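Local coordinates for anthrone oxidase-like protein (Streptomyces ambofaciens, PDB 5F9P) that is an oxygenase, probably a monooxygenase, that cleaves a carbon-carbon bond in oxidative ring-B opening during atypical angucycline biosynthesis, at residues Q146-L149 with A150-G154. Numbering follows the deposited sequence.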
loop_
_atom_site.group_PDB
_atom_site.type_symbol
_atom_site.label_atom_id
_atom_site.label_comp_id
_atom_site.label_asym_id
_atom_site.label_seq_id
_atom_site.Cartn_x
_atom_site.Cartn_y
_atom_site.Cartn_z
ATOM N N GLN A 146 -8.070 -10.122 -13.091
ATOM C CA GLN A 146 -6.760 -9.861 -13.676
ATOM C C GLN A 146 -5.765 -11.027 -13.571
ATOM O O GLN A 146 -4.556 -10.829 -13.434
ATOM C CB GLN A 146 -6.165 -8.581 -13.092
ATOM C CG GLN A 146 -7.058 -7.364 -13.328
ATOM C CD GLN A 146 -6.325 -6.056 -13.120
ATOM O OE1 GLN A 146 -6.014 -5.351 -14.079
ATOM N NE2 GLN A 146 -6.057 -5.719 -11.866
ATOM N N ALA A 147 -6.279 -12.245 -13.648
ATOM C CA ALA A 147 -5.412 -13.413 -13.665
ATOM C C ALA A 147 -4.372 -13.302 -14.789
ATOM O O ALA A 147 -3.274 -13.839 -14.675
ATOM C CB ALA A 147 -6.243 -14.693 -13.813
ATOM N N PHE A 148 -4.705 -12.591 -15.865
ATOM C CA PHE A 148 -3.791 -12.479 -17.003
ATOM C C PHE A 148 -2.452 -11.856 -16.608
ATOM O O PHE A 148 -1.455 -12.032 -17.303
ATOM C CB PHE A 148 -4.405 -11.632 -18.129
ATOM C CG PHE A 148 -4.542 -10.180 -17.768
ATOM C CD1 PHE A 148 -5.692 -9.710 -17.145
ATOM C CD2 PHE A 148 -3.500 -9.293 -18.006
ATOM C CE1 PHE A 148 -5.812 -8.369 -16.788
ATOM C CE2 PHE A 148 -3.611 -7.957 -17.650
ATOM C CZ PHE A 148 -4.768 -7.492 -17.037
ATOM N N LEU A 149 -2.437 -11.095 -15.516
ATOM C CA LEU A 149 -1.227 -10.374 -15.114
ATOM C C LEU A 149 -0.041 -11.317 -14.939
ATOM O O LEU A 149 1.085 -10.966 -15.267
ATOM C CB LEU A 149 -1.458 -9.591 -13.822
ATOM C CG LEU A 149 -2.242 -8.273 -13.867
ATOM C CD1 LEU A 149 -2.513 -7.822 -12.440
ATOM C CD2 LEU A 149 -1.483 -7.206 -14.659
ATOM N N ALA A 150 -0.304 -12.513 -14.419
ATOM C CA ALA A 150 0.758 -13.477 -14.137
ATOM C C ALA A 150 1.591 -13.827 -15.368
ATOM O O ALA A 150 2.712 -14.324 -15.237
ATOM C CB ALA A 150 0.181 -14.744 -13.506
ATOM N N GLN A 151 1.052 -13.575 -16.558
ATOM C CA GLN A 151 1.797 -13.845 -17.779
ATOM C C GLN A 151 2.336 -12.580 -18.447
ATOM O O GLN A 151 2.945 -12.646 -19.505
ATOM C CB GLN A 151 0.974 -14.695 -18.752
ATOM C CG GLN A 151 0.845 -16.166 -18.327
ATOM C CD GLN A 151 -0.175 -16.370 -17.227
ATOM O OE1 GLN A 151 0.073 -17.080 -16.242
ATOM N NE2 GLN A 151 -1.342 -15.757 -17.389
ATOM N N VAL A 152 2.121 -11.428 -17.820
ATOM C CA VAL A 152 2.718 -10.183 -18.295
ATOM C C VAL A 152 4.214 -10.153 -17.941
ATOM O O VAL A 152 4.591 -10.458 -16.811
ATOM C CB VAL A 152 2.027 -8.960 -17.659
ATOM C CG1 VAL A 152 2.786 -7.671 -18.002
ATOM C CG2 VAL A 152 0.543 -8.892 -18.083
ATOM N N PRO A 153 5.069 -9.797 -18.914
ATOM C CA PRO A 153 6.520 -9.773 -18.678
ATOM C C PRO A 153 6.902 -8.758 -17.609
ATOM O O PRO A 153 6.541 -7.588 -17.725
ATOM C CB PRO A 153 7.085 -9.330 -20.031
ATOM C CG PRO A 153 6.006 -9.681 -21.031
ATOM C CD PRO A 153 4.728 -9.438 -20.303
ATOM N N GLY A 154 7.628 -9.204 -16.589
ATOM C CA GLY A 154 8.118 -8.304 -15.557
ATOM C C GLY A 154 7.177 -8.201 -14.373
ATOM O O GLY A 154 7.506 -7.607 -13.340
#
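The backbone N of Val-152 donates to Leu-149 O at 2.8 Å, the shortest bond in a 3-10 turn series in a barrel of the dimeric alpha-beta type, here closed within a single chain. Two more bonds repeat the i to i+3 pattern, from Gln-151 N to Phe-148 O at 3.0 Å and from Ala-150 N to the carbonyl O of Ala-147, a longer reach of 3.3 Å. Each bond closes the ten-membered ring that defines a 3-10 turn, and the chain then leaves the turns through Val-152 and Pro-153, both in the polyproline II region, toward strand 155-167.

The side chain of Val-152 points back at the turns. With CG1 anti to the backbone N (chi1 172°), its CG2 branch is set beside that N and lies 3.8 Å from the CA of Leu-149. The same methyl meets the aromatic ring of Phe-148 obliquely, 4.1 Å from CD2, as the two side chains run side by side in the same direction; Leu-149 CD2 approaches it more loosely. One face of the Phe-148 ring receives CG of Leu-149, 4.0 Å above the plane and offset toward the rim.

This small apolar cluster joins the turns to their surroundings: Phe-148, Leu-149 and Val-152 all touch Tyr-189 of helix 183-190, while Leu-149 also reaches Phe-155 and His-158 of the barrel strand and Phe-148 rests on Ala-200 and Arg-201 of helix 199-211. Further along, backbone hydrogen bonds tie Gly-154 to Asp-181. On the exposed flank, Gln-151 bends at chi2 (78°), which curls its amide back over the preceding turn and leaves NE2 3.8 Å from Ala-147 O, too far for a hydrogen bond.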